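Local coordinates for endoribonuclease ToxN (Bacillus thuringiensis, PDB 4ATO), which cleaves RNA within A-rich sequences as the toxic part of a type III toxin-antitoxin system and is held inhibited by its pseudoknot RNA, ToxI, at residues 127-130 against 131-135; 61-65 against 66-70. All coordinates share one frame; numbering follows the deposited sequence.

Contact 1. Residues 127-130 against 131-135. With nucleotides of chain B.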
ATOM      1  N   ARG A 127      -6.275   6.834  15.306  1.00 28.95           N
ATOM      2  CA  ARG A 127      -7.295   6.005  15.937  1.00 28.05           C
ATOM      3  C   ARG A 127      -7.677   6.512  17.321  1.00 32.19           C
ATOM      4  O   ARG A 127      -8.855   6.545  17.666  1.00 36.14           O
ATOM      5  CB  ARG A 127      -6.833   4.550  15.993  1.00 28.87           C
ATOM      6  CG  ARG A 127      -6.661   3.948  14.596  1.00 36.96           C
ATOM      7  CD  ARG A 127      -5.843   2.674  14.645  1.00 48.20           C
ATOM      8  NE  ARG A 127      -6.539   1.570  13.988  1.00 64.43           N
ATOM      9  CZ  ARG A 127      -6.245   1.104  12.779  1.00 66.08           C
ATOM     10  NH1 ARG A 127      -5.252   1.635  12.079  1.00 72.73           N
ATOM     11  NH2 ARG A 127      -6.943   0.098  12.271  1.00 65.60           N
ATOM     12  N   VAL A 128      -6.683   6.907  18.114  1.00 28.30           N
ATOM     13  CA  VAL A 128      -6.949   7.527  19.405  1.00 24.96           C
ATOM     14  C   VAL A 128      -7.861   8.736  19.209  1.00 34.30           C
ATOM     15  O   VAL A 128      -8.940   8.835  19.804  1.00 30.11           O
ATOM     16  CB  VAL A 128      -5.652   8.001  20.079  1.00 30.93           C
ATOM     17  CG1 VAL A 128      -5.967   8.720  21.388  1.00 30.03           C
ATOM     18  CG2 VAL A 128      -4.719   6.822  20.330  1.00 34.82           C
ATOM     19  N   THR A 129      -7.411   9.647  18.353  1.00 32.62           N
ATOM     20  CA  THR A 129      -8.159  10.849  18.015  1.00 30.08           C
ATOM     21  C   THR A 129      -9.578  10.486  17.593  1.00 28.25           C
ATOM     22  O   THR A 129     -10.554  11.008  18.126  1.00 31.26           O
ATOM     23  CB  THR A 129      -7.472  11.596  16.856  1.00 38.96           C
ATOM     24  OG1 THR A 129      -6.147  11.977  17.251  1.00 36.17           O
ATOM     25  CG2 THR A 129      -8.278  12.839  16.441  1.00 39.35           C
ATOM     26  N   ASN A 130      -9.685   9.570  16.645  1.00 27.46           N
ATOM     27  CA  ASN A 130     -10.982   9.136  16.166  1.00 28.96           C
ATOM     28  C   ASN A 130     -11.903   8.675  17.306  1.00 34.26           C
ATOM     29  O   ASN A 130     -13.031   9.141  17.419  1.00 31.22           O
ATOM     30  CB  ASN A 130     -10.802   8.049  15.112  1.00 33.38           C
ATOM     31  CG  ASN A 130     -12.116   7.504  14.609  1.00 39.00           C
ATOM     32  OD1 ASN A 130     -12.918   8.227  14.018  1.00 40.67           O
ATOM     33  ND2 ASN A 130     -12.340   6.218  14.832  1.00 34.54           N
ATOM     34  N   LYS A 131     -11.405   7.789  18.163  1.00 30.08           N
ATOM     35  CA  LYS A 131     -12.213   7.259  19.256  1.00 28.38           C
ATOM     36  C   LYS A 131     -12.519   8.335  20.280  1.00 29.03           C
ATOM     37  O   LYS A 131     -13.636   8.411  20.761  1.00 24.52           O
ATOM     38  CB  LYS A 131     -11.549   6.035  19.929  1.00 22.58           C
ATOM     39  CG  LYS A 131     -11.508   4.811  19.022  1.00 28.91           C
ATOM     40  CD  LYS A 131     -10.860   3.599  19.689  1.00 24.89           C
ATOM     41  CE  LYS A 131     -10.833   2.412  18.730  1.00 21.10           C
ATOM     42  NZ  LYS A 131     -10.133   1.196  19.292  1.00 26.75           N
ATOM     43  N   VAL A 132     -11.539   9.166  20.617  1.00 26.38           N
ATOM     44  CA  VAL A 132     -11.784  10.274  21.554  1.00 30.94           C
ATOM     45  C   VAL A 132     -12.984  11.153  21.137  1.00 35.70           C
ATOM     46  O   VAL A 132     -13.809  11.524  21.971  1.00 30.41           O
ATOM     47  CB  VAL A 132     -10.511  11.151  21.751  1.00 41.04           C
ATOM     48  CG1 VAL A 132     -10.866  12.554  22.246  1.00 28.71           C
ATOM     49  CG2 VAL A 132      -9.516  10.464  22.698  1.00 28.80           C
ATOM     50  N   GLU A 133     -13.091  11.451  19.847  1.00 28.74           N
ATOM     51  CA  GLU A 133     -14.150  12.323  19.361  1.00 35.77           C
ATOM     52  C   GLU A 133     -15.499  11.632  19.390  1.00 37.05           C
ATOM     53  O   GLU A 133     -16.498  12.240  19.779  1.00 37.18           O
ATOM     54  CB  GLU A 133     -13.848  12.833  17.950  1.00 33.58           C
ATOM     55  CG  GLU A 133     -12.481  13.499  17.833  1.00 48.18           C
ATOM     56  CD  GLU A 133     -12.246  14.151  16.481  1.00 59.47           C
ATOM     57  OE1 GLU A 133     -12.817  13.684  15.466  1.00 67.96           O
ATOM     58  OE2 GLU A 133     -11.485  15.141  16.441  1.00 55.10           O
ATOM     59  N   LYS A 134     -15.528  10.361  18.993  1.00 32.39           N
ATOM     60  CA  LYS A 134     -16.783   9.611  18.974  1.00 38.33           C
ATOM     61  C   LYS A 134     -17.351   9.473  20.377  1.00 43.63           C
ATOM     62  O   LYS A 134     -18.544   9.725  20.582  1.00 38.61           O
ATOM     63  CB  LYS A 134     -16.623   8.223  18.329  1.00 34.12           C
ATOM     64  CG  LYS A 134     -16.441   8.253  16.822  1.00 38.18           C
ATOM     65  CD  LYS A 134     -16.262   6.841  16.264  1.00 39.18           C
ATOM     66  CE  LYS A 134     -15.769   6.852  14.817  1.00 32.64           C
ATOM     67  NZ  LYS A 134     -16.584   7.688  13.892  1.00 44.76           N
ATOM     68  N   VAL A 135     -16.521   9.083  21.349  1.00 31.44           N
ATOM     69  CA  VAL A 135     -17.090   8.880  22.687  1.00 34.39           C
ATOM     70  C   VAL A 135     -17.434  10.178  23.414  1.00 31.35           C
ATOM     71  O   VAL A 135     -18.462  10.251  24.085  1.00 33.14           O
ATOM     72  CB  VAL A 135     -16.318   7.872  23.595  1.00 35.72           C
ATOM     73  CG1 VAL A 135     -15.293   7.090  22.820  1.00 28.13           C
ATOM     74  CG2 VAL A 135     -15.727   8.547  24.834  1.00 32.33           C
TER
ATOM     75  P     C B  18      -9.935   0.172  15.725  1.00 27.51           P
ATOM     76  OP1   C B  18      -9.339   1.541  15.671  1.00 28.66           O
ATOM     77  OP2   C B  18     -10.275  -0.389  17.040  1.00 32.73           O
ATOM     78  O5'   C B  18     -11.204   0.110  14.772  1.00 37.73           O
ATOM     79  C5'   C B  18     -11.118   0.470  13.403  1.00 28.07           C
ATOM     80  C4'   C B  18     -12.399   0.136  12.687  1.00 28.79           C
ATOM     81  O4'   C B  18     -12.660  -1.291  12.788  1.00 32.22           O
ATOM     82  C3'   C B  18     -13.641   0.790  13.260  1.00 28.30           C
ATOM     83  O3'   C B  18     -13.837   2.100  12.762  1.00 24.65           O
ATOM     84  C2'   C B  18     -14.758  -0.178  12.891  1.00 29.29           C
ATOM     85  O2'   C B  18     -15.214   0.055  11.566  1.00 30.27           O
ATOM     86  C1'   C B  18     -14.043  -1.525  12.927  1.00 27.67           C
ATOM     87  N1    C B  18     -14.288  -2.272  14.191  1.00 27.97           N
ATOM     88  C2    C B  18     -15.560  -2.832  14.408  1.00 35.02           C
ATOM     89  O2    C B  18     -16.446  -2.650  13.566  1.00 27.94           O
ATOM     90  N3    C B  18     -15.810  -3.538  15.538  1.00 23.84           N
ATOM     91  C4    C B  18     -14.836  -3.715  16.432  1.00 32.43           C
ATOM     92  N4    C B  18     -15.123  -4.425  17.527  1.00 26.32           N
ATOM     93  C5    C B  18     -13.524  -3.173  16.235  1.00 24.79           C
ATOM     94  C6    C B  18     -13.305  -2.469  15.119  1.00 21.96           C
ATOM     95  P     C B  19     -14.305   3.276  13.737  1.00 31.12           P
ATOM     96  OP1   C B  19     -14.164   4.539  12.973  1.00 40.44           O
ATOM     97  OP2   C B  19     -13.568   3.133  15.006  1.00 36.94           O
ATOM     98  O5'   C B  19     -15.840   2.945  13.969  1.00 42.90           O
ATOM     99  C5'   C B  19     -16.730   2.760  12.868  1.00 32.40           C
ATOM    100  C4'   C B  19     -18.161   2.605  13.334  1.00 34.96           C
ATOM    101  O4'   C B  19     -18.308   1.324  14.022  1.00 34.54           O
ATOM    102  C3'   C B  19     -18.640   3.669  14.317  1.00 33.91           C
ATOM    103  O3'   C B  19     -20.012   3.949  14.071  1.00 44.24           O
ATOM    104  C2'   C B  19     -18.486   2.978  15.674  1.00 31.15           C
ATOM    105  O2'   C B  19     -19.321   3.482  16.694  1.00 30.86           O
ATOM    106  C1'   C B  19     -18.834   1.537  15.318  1.00 35.04           C
ATOM    107  N1    C B  19     -18.259   0.523  16.235  1.00 31.09           N
ATOM    108  C2    C B  19     -19.149  -0.206  17.040  1.00 36.74           C
ATOM    109  O2    C B  19     -20.355   0.046  16.942  1.00 29.60           O
ATOM    110  N3    C B  19     -18.691  -1.149  17.902  1.00 27.83           N
ATOM    111  C4    C B  19     -17.385  -1.392  17.967  1.00 31.13           C
ATOM    112  N4    C B  19     -16.962  -2.332  18.817  1.00 26.85           N
ATOM    113  C5    C B  19     -16.447  -0.675  17.151  1.00 33.59           C
ATOM    114  C6    C B  19     -16.918   0.264  16.305  1.00 27.91           C
ATOM    115  P     A B  17      -7.341  -4.202  18.608  1.00 31.22           P
ATOM    116  OP1   A B  17      -6.610  -3.057  19.199  1.00 27.48           O
ATOM    117  OP2   A B  17      -8.416  -4.832  19.401  1.00 37.04           O
ATOM    118  O5'   A B  17      -7.897  -3.821  17.159  1.00 29.43           O
ATOM    119  C5'   A B  17      -7.060  -3.243  16.174  1.00 28.75           C
ATOM    120  C4'   A B  17      -7.801  -3.035  14.873  1.00 23.44           C
ATOM    121  O4'   A B  17      -8.210  -4.317  14.318  1.00 26.29           O
ATOM    122  C3'   A B  17      -9.099  -2.235  14.952  1.00 25.10           C
ATOM    123  O3'   A B  17      -8.880  -0.832  15.010  1.00 23.04           O
ATOM    124  C2'   A B  17      -9.825  -2.692  13.694  1.00 21.79           C
ATOM    125  O2'   A B  17      -9.281  -2.066  12.547  1.00 30.80           O
ATOM    126  C1'   A B  17      -9.452  -4.174  13.651  1.00 33.73           C
ATOM    127  N9    A B  17     -10.468  -5.000  14.335  1.00 41.15           N
ATOM    128  C8    A B  17     -10.425  -5.599  15.571  1.00 34.44           C
ATOM    129  N7    A B  17     -11.529  -6.230  15.878  1.00 26.01           N
ATOM    130  C5    A B  17     -12.371  -6.018  14.795  1.00 33.21           C
ATOM    131  C6    A B  17     -13.699  -6.417  14.511  1.00 30.57           C
ATOM    132  N6    A B  17     -14.455  -7.166  15.322  1.00 22.62           N
ATOM    133  N1    A B  17     -14.229  -6.027  13.329  1.00 34.57           N
ATOM    134  C2    A B  17     -13.480  -5.284  12.500  1.00 33.99           C
ATOM    135  N3    A B  17     -12.233  -4.849  12.659  1.00 28.85           N
ATOM    136  C4    A B  17     -11.722  -5.262  13.833  1.00 32.31           C
TER
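Asn130 turns its CG anti to the backbone N (chi1 177°), and the amide then crosses the side chain of Lys134 one turn on, OD1 lying 3.3 Å from Lys134 CE. The Lys134 chain bends only at its last torsion (chi4 -53°), and its NZ forms a salt bridge with an RNA phosphate. The other end of the Asn130 amide serves the RNA as well: ND2 donates to OP1 of C19 of chain B over 3.1 Å. Lys131, fully extended beyond CG, runs past the carbonyl of Arg127 and brings NZ to 2.8 Å from OP2 of C18 of chain B, while Ser65 O and, probably, Ser68 O accept from the same ammonium. Arg127 takes the other non-bridging oxygen of that phosphate, NE donating to OP1 at 3.3 Å, and its NH2 reaches O2' of A17 of chain B at 3.2 Å. Beneath these groups the backbone bonds are regular, as in Val132 N to Val128 O (2.7 Å), and the two valines lie side by side, facing strand 78-89. The four-residue spacing of Arg127 and Lys131, with Asn130 and Lys134 beside them, makes one face of helix 108-139 a phosphate-binding surface for the antitoxin RNA.

Contact 2. Residues 61-65 against 66-70; sequences KNFNS and QVSVK. With nucleotides of chain B.
Hydrogen bonds within the protein centre on Asn64, whose two oxygens each accept twice from residues just ahead. Its side-chain OD1 receives Gln66 N at 3.0 Å and Gln66 NE2 at 2.9 Å from opposite faces of the amide plane, which should fix the rotation of both amides; their planes stand 52° apart. The backbone O of Asn64 is gripped in the same two-faced way by Val67 N (3.2 Å) and Ser68 OG (2.7 Å), each well out of the carbonyl plane. The Asn64 OD1 to Gln66 N bond makes an Asx turn, leading through a short 3-10 turn at Ser65 and Gln66 into strand 68-72, within this chain the outermost strand at one end of the antiparallel sheet. Bonds to chain B use the groups so positioned. Asn64 ND2 donates to OP2 of U5, and Gln66 NE2 shares its protons between Asn64 and O4 of the same nucleotide (2.8 Å). Asn64 N donates to O2 of U4 at 2.8 Å, whereas Ser65 OG accepts from N4 of C19. Apolar contact is slighter: Phe63 CD2 meets Lys70 CE obliquely at 4.0 Å. One water joins Phe63 N to Lys70 NZ, an ammonium that also pairs with an RNA phosphate.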
ATOM      1  N   LYS A  61      -7.784  -7.539  30.324  1.00 30.54           N
ATOM      2  CA  LYS A  61      -9.188  -7.320  30.676  1.00 29.82           C
ATOM      3  C   LYS A  61     -10.081  -7.371  29.441  1.00 33.63           C
ATOM      4  O   LYS A  61      -9.602  -7.286  28.302  1.00 29.37           O
ATOM      5  CB  LYS A  61      -9.367  -5.967  31.368  1.00 28.96           C
ATOM      6  CG  LYS A  61      -8.516  -5.803  32.607  1.00 35.41           C
ATOM      7  CD  LYS A  61      -9.231  -4.946  33.655  1.00 46.40           C
ATOM      8  CE  LYS A  61      -9.590  -3.560  33.122  1.00 46.53           C
ATOM      9  NZ  LYS A  61     -10.450  -2.779  34.091  1.00 38.40           N
ATOM     10  N   ASN A  62     -11.383  -7.506  29.670  1.00 33.13           N
ATOM     11  CA  ASN A  62     -12.363  -7.360  28.602  1.00 37.25           C
ATOM     12  C   ASN A  62     -12.566  -5.883  28.271  1.00 36.01           C
ATOM     13  O   ASN A  62     -13.304  -5.187  28.971  1.00 34.62           O
ATOM     14  CB  ASN A  62     -13.695  -7.976  29.032  1.00 35.85           C
ATOM     15  CG  ASN A  62     -14.842  -7.620  28.092  1.00 42.14           C
ATOM     16  OD1 ASN A  62     -14.639  -7.326  26.903  1.00 40.54           O
ATOM     17  ND2 ASN A  62     -16.057  -7.638  28.624  1.00 33.77           N
ATOM     18  N   PHE A  63     -11.912  -5.394  27.222  1.00 29.54           N
ATOM     19  CA  PHE A  63     -12.132  -4.003  26.803  1.00 31.24           C
ATOM     20  C   PHE A  63     -13.042  -3.933  25.581  1.00 30.12           C
ATOM     21  O   PHE A  63     -12.896  -4.721  24.653  1.00 36.54           O
ATOM     22  CB  PHE A  63     -10.817  -3.307  26.456  1.00 33.01           C
ATOM     23  CG  PHE A  63      -9.845  -3.210  27.599  1.00 39.59           C
ATOM     24  CD1 PHE A  63      -9.987  -2.230  28.568  1.00 31.93           C
ATOM     25  CD2 PHE A  63      -8.772  -4.083  27.687  1.00 31.42           C
ATOM     26  CE1 PHE A  63      -9.086  -2.137  29.604  1.00 27.35           C
ATOM     27  CE2 PHE A  63      -7.866  -3.993  28.735  1.00 27.35           C
ATOM     28  CZ  PHE A  63      -8.021  -3.022  29.686  1.00 28.54           C
ATOM     29  N   ASN A  64     -13.973  -2.987  25.573  1.00 28.33           N
ATOM     30  CA  ASN A  64     -14.714  -2.712  24.347  1.00 27.42           C
ATOM     31  C   ASN A  64     -13.886  -1.795  23.460  1.00 28.52           C
ATOM     32  O   ASN A  64     -13.301  -0.824  23.936  1.00 26.29           O
ATOM     33  CB  ASN A  64     -16.060  -2.066  24.629  1.00 26.78           C
ATOM     34  CG  ASN A  64     -16.924  -2.007  23.388  1.00 34.99           C
ATOM     35  OD1 ASN A  64     -16.787  -1.096  22.561  1.00 27.67           O
ATOM     36  ND2 ASN A  64     -17.799  -3.001  23.227  1.00 33.96           N
ATOM     37  N   SER A  65     -13.834  -2.101  22.172  1.00 28.63           N
ATOM     38  CA  SER A  65     -12.914  -1.407  21.272  1.00 29.34           C
ATOM     39  C   SER A  65     -13.282   0.067  21.108  1.00 25.50           C
ATOM     40  O   SER A  65     -12.428   0.895  20.836  1.00 24.01           O
ATOM     41  CB  SER A  65     -12.878  -2.096  19.911  1.00 25.87           C
ATOM     42  OG  SER A  65     -14.082  -1.853  19.213  1.00 33.80           O
ATOM     43  N   GLN A  66     -14.551   0.396  21.314  1.00 19.16           N
ATOM     44  CA  GLN A  66     -15.005   1.770  21.144  1.00 27.97           C
ATOM     45  C   GLN A  66     -14.374   2.744  22.135  1.00 27.51           C
ATOM     46  O   GLN A  66     -14.296   3.930  21.848  1.00 24.39           O
ATOM     47  CB  GLN A  66     -16.527   1.860  21.250  1.00 25.08           C
ATOM     48  CG  GLN A  66     -17.254   1.105  20.177  1.00 28.56           C
ATOM     49  CD  GLN A  66     -18.730   1.051  20.449  1.00 34.43           C
ATOM     50  OE1 GLN A  66     -19.491   1.897  19.965  1.00 31.48           O
ATOM     51  NE2 GLN A  66     -19.151   0.071  21.248  1.00 25.66           N
ATOM     52  N   VAL A  67     -13.930   2.250  23.289  1.00 24.04           N
ATOM     53  CA  VAL A  67     -13.369   3.126  24.322  1.00 21.92           C
ATOM     54  C   VAL A  67     -11.955   2.738  24.738  1.00 25.89           C
ATOM     55  O   VAL A  67     -11.504   3.074  25.829  1.00 29.97           O
ATOM     56  CB  VAL A  67     -14.237   3.156  25.613  1.00 25.14           C
ATOM     57  CG1 VAL A  67     -15.514   3.969  25.397  1.00 21.72           C
ATOM     58  CG2 VAL A  67     -14.539   1.736  26.106  1.00 20.37           C
ATOM     59  N   SER A  68     -11.243   2.041  23.872  1.00 27.52           N
ATOM     60  CA  SER A  68      -9.877   1.681  24.202  1.00 29.01           C
ATOM     61  C   SER A  68      -8.994   1.549  22.976  1.00 23.20           C
ATOM     62  O   SER A  68      -9.464   1.330  21.860  1.00 27.57           O
ATOM     63  CB  SER A  68      -9.849   0.378  24.992  1.00 26.32           C
ATOM     64  OG  SER A  68     -10.641  -0.583  24.358  1.00 30.46           O
ATOM     65  N   VAL A  69      -7.701   1.693  23.203  1.00 25.41           N
ATOM     66  CA  VAL A  69      -6.715   1.440  22.173  1.00 24.13           C
ATOM     67  C   VAL A  69      -5.654   0.549  22.798  1.00 24.38           C
ATOM     68  O   VAL A  69      -4.988   0.937  23.761  1.00 25.97           O
ATOM     69  CB  VAL A  69      -6.086   2.755  21.666  1.00 24.20           C
ATOM     70  CG1 VAL A  69      -4.966   2.461  20.657  1.00 21.82           C
ATOM     71  CG2 VAL A  69      -7.169   3.665  21.056  1.00 22.08           C
ATOM     72  N   LYS A  70      -5.528  -0.658  22.272  1.00 17.60           N
ATOM     73  CA  LYS A  70      -4.518  -1.584  22.734  1.00 24.02           C
ATOM     74  C   LYS A  70      -3.190  -1.300  22.035  1.00 27.59           C
ATOM     75  O   LYS A  70      -3.133  -1.159  20.813  1.00 26.93           O
ATOM     76  CB  LYS A  70      -4.980  -3.016  22.490  1.00 21.75           C
ATOM     77  CG  LYS A  70      -6.209  -3.373  23.300  1.00 28.99           C
ATOM     78  CD  LYS A  70      -6.816  -4.717  22.913  1.00 24.62           C
ATOM     79  CE  LYS A  70      -7.865  -5.136  23.956  1.00 37.25           C
ATOM     80  NZ  LYS A  70      -8.512  -6.460  23.688  1.00 38.59           N
TER
ATOM     81  P     U B   4     -17.553  -5.393  33.091  1.00 38.86           P
ATOM     82  OP1   U B   4     -18.654  -6.367  32.921  1.00 42.25           O
ATOM     83  OP2   U B   4     -16.184  -5.903  33.362  1.00 41.02           O
ATOM     84  O5'   U B   4     -17.526  -4.397  31.851  1.00 39.08           O
ATOM     85  C5'   U B   4     -18.731  -3.916  31.282  1.00 27.67           C
ATOM     86  C4'   U B   4     -18.522  -3.431  29.873  1.00 35.60           C
ATOM     87  O4'   U B   4     -17.592  -2.318  29.886  1.00 37.72           O
ATOM     88  C3'   U B   4     -17.940  -4.459  28.903  1.00 32.81           C
ATOM     89  O3'   U B   4     -18.480  -4.212  27.603  1.00 29.87           O
ATOM     90  C2'   U B   4     -16.444  -4.113  28.913  1.00 32.36           C
ATOM     91  O2'   U B   4     -15.734  -4.518  27.759  1.00 28.84           O
ATOM     92  C1'   U B   4     -16.495  -2.600  29.035  1.00 28.81           C
ATOM     93  N1    U B   4     -15.290  -1.985  29.622  1.00 29.46           N
ATOM     94  C2    U B   4     -14.512  -1.234  28.770  1.00 27.36           C
ATOM     95  O2    U B   4     -14.766  -1.136  27.587  1.00 35.29           O
ATOM     96  N3    U B   4     -13.418  -0.634  29.345  1.00 32.58           N
ATOM     97  C4    U B   4     -13.047  -0.696  30.672  1.00 42.00           C
ATOM     98  O4    U B   4     -12.037  -0.094  31.040  1.00 39.13           O
ATOM     99  C5    U B   4     -13.915  -1.479  31.503  1.00 36.58           C
ATOM    100  C6    U B   4     -14.988  -2.074  30.961  1.00 33.21           C
ATOM    101  P     C B  19     -14.305   3.276  13.737  1.00 31.12           P
ATOM    102  OP1   C B  19     -14.164   4.539  12.973  1.00 40.44           O
ATOM    103  OP2   C B  19     -13.568   3.133  15.006  1.00 36.94           O
ATOM    104  O5'   C B  19     -15.840   2.945  13.969  1.00 42.90           O
ATOM    105  C5'   C B  19     -16.730   2.760  12.868  1.00 32.40           C
ATOM    106  C4'   C B  19     -18.161   2.605  13.334  1.00 34.96           C
ATOM    107  O4'   C B  19     -18.308   1.324  14.022  1.00 34.54           O
ATOM    108  C3'   C B  19     -18.640   3.669  14.317  1.00 33.91           C
ATOM    109  O3'   C B  19     -20.012   3.949  14.071  1.00 44.24           O
ATOM    110  C2'   C B  19     -18.486   2.978  15.674  1.00 31.15           C
ATOM    111  O2'   C B  19     -19.321   3.482  16.694  1.00 30.86           O
ATOM    112  C1'   C B  19     -18.834   1.537  15.318  1.00 35.04           C
ATOM    113  N1    C B  19     -18.259   0.523  16.235  1.00 31.09           N
ATOM    114  C2    C B  19     -19.149  -0.206  17.040  1.00 36.74           C
ATOM    115  O2    C B  19     -20.355   0.046  16.942  1.00 29.60           O
ATOM    116  N3    C B  19     -18.691  -1.149  17.902  1.00 27.83           N
ATOM    117  C4    C B  19     -17.385  -1.392  17.967  1.00 31.13           C
ATOM    118  N4    C B  19     -16.962  -2.332  18.817  1.00 26.85           N
ATOM    119  C5    C B  19     -16.447  -0.675  17.151  1.00 33.59           C
ATOM    120  C6    C B  19     -16.918   0.264  16.305  1.00 27.91           C
ATOM    121  P     U B   5     -18.762  -5.421  26.593  1.00 33.19           P
ATOM    122  OP1   U B   5     -18.189  -6.637  27.208  1.00 30.83           O
ATOM    123  OP2   U B   5     -18.275  -5.004  25.259  1.00 34.75           O
ATOM    124  O5'   U B   5     -20.359  -5.504  26.577  1.00 34.76           O
ATOM    125  C5'   U B   5     -21.094  -5.635  27.786  1.00 32.86           C
ATOM    126  C4'   U B   5     -22.494  -5.082  27.658  1.00 35.38           C
ATOM    127  O4'   U B   5     -22.460  -3.627  27.585  1.00 34.34           O
ATOM    128  C3'   U B   5     -23.266  -5.481  26.414  1.00 35.64           C
ATOM    129  O3'   U B   5     -23.786  -6.797  26.478  1.00 34.59           O
ATOM    130  C2'   U B   5     -24.331  -4.398  26.349  1.00 38.33           C
ATOM    131  O2'   U B   5     -25.343  -4.624  27.322  1.00 39.19           O
ATOM    132  C1'   U B   5     -23.522  -3.169  26.768  1.00 31.35           C
ATOM    133  N1    U B   5     -22.955  -2.474  25.587  1.00 40.24           N
ATOM    134  C2    U B   5     -23.856  -1.734  24.837  1.00 43.89           C
ATOM    135  O2    U B   5     -25.028  -1.617  25.155  1.00 39.43           O
ATOM    136  N3    U B   5     -23.337  -1.118  23.723  1.00 40.69           N
ATOM    137  C4    U B   5     -22.027  -1.181  23.285  1.00 40.37           C
ATOM    138  O4    U B   5     -21.706  -0.580  22.257  1.00 32.52           O
ATOM    139  C5    U B   5     -21.161  -1.982  24.102  1.00 40.29           C
ATOM    140  C6    U B   5     -21.639  -2.597  25.195  1.00 34.65           C
TER
HETATM  141  O   HOH W   1      -7.486  -7.416  26.565  1.00 27.96           O
HETATM  142  O   HOH W   2     -10.578  -7.072  25.114  1.00 35.89           O

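Contact 2 comes first along the chain, in the loop between strands 51-56 and 68-72 and the start of the latter; contact 1 follows on helix 108-139. Their centres are about 12 Å apart, and they meet directly: the Lys131 ammonium bridges the two, and Val135 CG1 packs on Gln66 O. Lys131 CD also rests against Val69 CG2, so the helix lies against the edge strand of the sheet. C19 of chain B touches both contacts, its phosphate at the helix and its base at the loop. Helix and loop thus form one continuous RNA-binding surface, through which the toxin engages phosphates, sugars and bases of the ToxI pseudoknot.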